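Local coordinates for catalase (Bacillus pumilus, PDB 4QOL), which breaks down hydrogen peroxide to water and oxygen at a haem, and also oxidises phenolic substrates in a peroxidase-like reaction, at the interface of chains A and B and the interface of chains A and C. Coordinates in Å, arbitrary orientation; residue numbers count along the deposited sequence, not the author numbering. Chains: chain A/B/C, Catalase.

Contact 1 joins chains A and B and contact 2 joins chains A and C; the centres of their C-alpha atoms lie about 59 Å apart, and they share no residue. In both, however, the partner chain contributes part of the long stretch between 3-10 helix 356-358 and helix 423-431: residues 384-386 of chain B in contact 1 and the start of strand 411-412 of chain C in contact 2. Chain A answers with helices 143-150 and 161-169 and neighbouring residues in contact 1, but with its N-terminal arm in contact 2. This mostly irregular stretch thus ties one subunit to different neighbours in the four-chain assembly.

Contact 1: the interface of chains A and B. Residues chain A 142, 145, 167, 170-171; chain B 384-386.
B:Pro386 pushes its ring against A:Phe167, A:Leu170 and A:Thr171, where helix 161-169 ends. Its CG meets the CB of A:Leu170 at 3.7 Å, while its CD lies against the ring atom CE1 of A:Phe167, also at 3.7 Å. Proline suits the place twice: its compact, largely apolar ring packs against a ring edge, an aliphatic CB and a hydroxyl, and the cis peptide bond before it sets the direction in which the ring leaves the chain.

A:Phe167 has CG anti to its own backbone N (chi1 178°), which directs the ring toward the partner loop. Phenylalanine offers a flat face to OG1 of A:Thr171, which is held over its centre by a 2.8 Å hydrogen bond to the backbone O of A:Phe167, and an edge, in plane, to the carbonyl O of B:Glu385.

That carbonyl accepts a hydrogen bond from the ammonium NZ of A:Lys142 at 2.8 Å, the donor standing 44° out of the carbonyl plane. The long, flexible lysine chain, bent at chi2 (-46°) and again at chi3, also brings NZ within 3.1 Å of the carboxylate OE2 of B:Glu385, a salt bridge between chains. A longer, weaker link joins NZ to OD2 of A:Asp145 (3.3 Å), so one ammonium serves a carbonyl and two carboxylates, probably easing the acids' repulsion.

The patch seats a loop of chain B on the helix ends and adjoining loop of chain A; with its twofold twin it probably contributes to the tetramer typical of haem catalases.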
# COMPACT_ATOMS: atom_id res chain seq x y z
N LYS A 142 -4.51 24.18 -12.04
CA LYS A 142 -3.57 24.96 -11.23
C LYS A 142 -3.50 24.54 -9.78
O LYS A 142 -2.67 25.07 -9.04
CB LYS A 142 -3.98 26.43 -11.23
CG LYS A 142 -4.01 27.09 -12.60
CD LYS A 142 -2.79 26.76 -13.42
CE LYS A 142 -1.49 27.14 -12.82
NZ LYS A 142 -0.34 26.91 -13.71
N ASP A 145 -0.13 23.47 -8.23
CA ASP A 145 0.75 24.61 -8.24
C ASP A 145 0.40 25.58 -7.07
O ASP A 145 1.33 26.03 -6.32
CB ASP A 145 0.64 25.40 -9.56
CG ASP A 145 1.10 24.59 -10.77
OD1 ASP A 145 2.25 24.12 -10.73
OD2 ASP A 145 0.20 24.37 -11.65
N PHE A 167 3.37 33.07 -6.83
CA PHE A 167 2.24 32.43 -7.56
C PHE A 167 1.01 33.28 -7.65
O PHE A 167 0.41 33.40 -8.73
CB PHE A 167 1.86 31.05 -6.90
CG PHE A 167 0.68 30.37 -7.53
CD1 PHE A 167 0.83 29.50 -8.66
CD2 PHE A 167 -0.59 30.61 -7.04
CE1 PHE A 167 -0.34 28.95 -9.26
CE2 PHE A 167 -1.73 30.11 -7.66
CZ PHE A 167 -1.59 29.24 -8.73
N LEU A 170 1.07 36.38 -10.06
CA LEU A 170 1.08 35.90 -11.39
C LEU A 170 -0.23 35.17 -11.82
O LEU A 170 -0.38 34.77 -12.99
CB LEU A 170 2.28 35.02 -11.65
CG LEU A 170 3.64 35.75 -11.50
CD1 LEU A 170 4.78 34.76 -11.57
CD2 LEU A 170 3.77 36.79 -12.62
N THR A 171 -1.17 35.13 -10.88
CA THR A 171 -2.48 34.47 -11.01
C THR A 171 -3.46 35.47 -10.47
O THR A 171 -4.09 35.30 -9.43
CB THR A 171 -2.47 33.16 -10.19
OG1 THR A 171 -1.35 32.38 -10.61
CG2 THR A 171 -3.74 32.37 -10.35
N TYR B 384 6.14 25.10 -8.27
CA TYR B 384 4.89 25.70 -8.63
C TYR B 384 5.12 26.53 -9.90
O TYR B 384 6.21 27.06 -10.10
CB TYR B 384 4.31 26.57 -7.49
CG TYR B 384 5.19 27.74 -7.16
CD1 TYR B 384 5.04 28.96 -7.82
CD2 TYR B 384 6.19 27.64 -6.22
CE1 TYR B 384 5.90 30.00 -7.56
CE2 TYR B 384 7.02 28.69 -5.94
CZ TYR B 384 6.85 29.89 -6.64
OH TYR B 384 7.72 30.95 -6.36
N GLU B 385 4.09 26.63 -10.72
CA GLU B 385 4.08 27.47 -11.90
C GLU B 385 2.68 28.04 -12.02
O GLU B 385 1.69 27.32 -11.85
CB GLU B 385 4.39 26.59 -13.14
CG GLU B 385 4.75 27.33 -14.45
CD GLU B 385 3.53 27.85 -15.22
OE1 GLU B 385 3.69 28.93 -15.86
OE2 GLU B 385 2.42 27.23 -15.17
N PRO B 386 2.53 29.36 -12.36
CA PRO B 386 3.57 30.27 -12.78
C PRO B 386 4.50 30.69 -11.66
O PRO B 386 4.12 30.69 -10.45
CB PRO B 386 2.78 31.48 -13.31
CG PRO B 386 1.53 31.45 -12.49
CD PRO B 386 1.19 29.98 -12.48

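Contact 2: the interface of chains A and C. Residues chain A 24-25, 33; chain C 411.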
# COMPACT_ATOMS: atom_id res chain seq x y z
N ARG A 24 9.26 -12.34 26.37
CA ARG A 24 9.82 -13.65 26.64
C ARG A 24 11.32 -13.69 26.39
O ARG A 24 11.79 -13.36 25.28
CB ARG A 24 9.05 -14.66 25.76
CG ARG A 24 9.23 -16.06 26.13
CD ARG A 24 8.38 -16.93 25.20
NE ARG A 24 8.18 -18.23 25.83
CZ ARG A 24 7.81 -19.31 25.17
NH1 ARG A 24 7.69 -19.26 23.82
NH2 ARG A 24 7.62 -20.42 25.84
N THR A 25 12.11 -14.12 27.39
CA THR A 25 13.51 -13.93 27.37
C THR A 25 14.26 -15.15 27.87
O THR A 25 13.67 -16.04 28.50
CB THR A 25 13.90 -12.67 28.24
OG1 THR A 25 13.46 -12.85 29.60
CG2 THR A 25 13.29 -11.42 27.67
N PHE A 33 13.30 -13.66 22.81
CA PHE A 33 13.04 -14.72 21.83
C PHE A 33 12.06 -14.30 20.74
O PHE A 33 11.16 -13.48 21.00
CB PHE A 33 12.48 -15.93 22.55
CG PHE A 33 13.54 -16.68 23.32
CD1 PHE A 33 14.55 -17.37 22.63
CD2 PHE A 33 13.52 -16.75 24.72
CE1 PHE A 33 15.53 -18.08 23.35
CE2 PHE A 33 14.54 -17.41 25.42
CZ PHE A 33 15.54 -18.05 24.74
N MET C 411 13.13 -20.29 29.05
CA MET C 411 12.35 -19.23 28.43
C MET C 411 11.32 -18.75 29.42
O MET C 411 10.40 -19.48 29.78
CB MET C 411 11.66 -19.70 27.14
CG MET C 411 12.49 -20.50 26.15
SD MET C 411 11.50 -21.11 24.74
CE MET C 411 11.42 -19.62 23.71
O HOH W 1 7.98 -18.49 28.68
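Water 1 bridges A:Arg24 and C:Met411, its oxygen gripped from both chains. The backbone O of C:Met411 lies 2.8 Å from this water. On the other side, the guanidinium NE of A:Arg24 lies 2.9 Å from water 1 in a fairly straight bond, 160° at the hydrogen. NH2 of the same arginine adds a weak, more bent link. The water lies at the edge of the guanidinium group and in its plane, where the N-H bonds point. Arginine suits the place because its rim offers N-H groups to the water while its flat face takes the partner's methyl.

In haem catalases, a family of tetramers with intertwined subunits, the N-terminal arm commonly reaches over a neighbour; A:Arg24, A:Thr25 and A:Phe33 belong to that arm here.

C:Met411 sends its side chain between the two flat groups of chain A. Its terminal methyl CE lies over the A:Phe33 ring, 3.8 Å from the centroid, in a CH-pi contact displaced toward the CG side; phenylalanine gives it a flat apolar face. The same methyl stands 3.7 Å from NH1 of A:Arg24, above the guanidinium plane near its rim. A bend at the last torsion (chi3 80°) swings CE back toward both groups, while CG of the methionine rests 3.8 Å from CE2 of A:Phe33. Methionine suits this gap because its slim, unbranched and flexible thioether can follow two surfaces of different orientation.

A:Arg24 is extended from CG to NE (chi2 178°), which carries its guanidinium group out to cross the methionine at a slant. Nearer the backbone, the carbonyl O of A:Thr25 lies 3.5 Å from CA of C:Met411, where the short strands 25-26 and 411-412 come close; this oxygen also meets the edge of the A:Phe33 ring in plane.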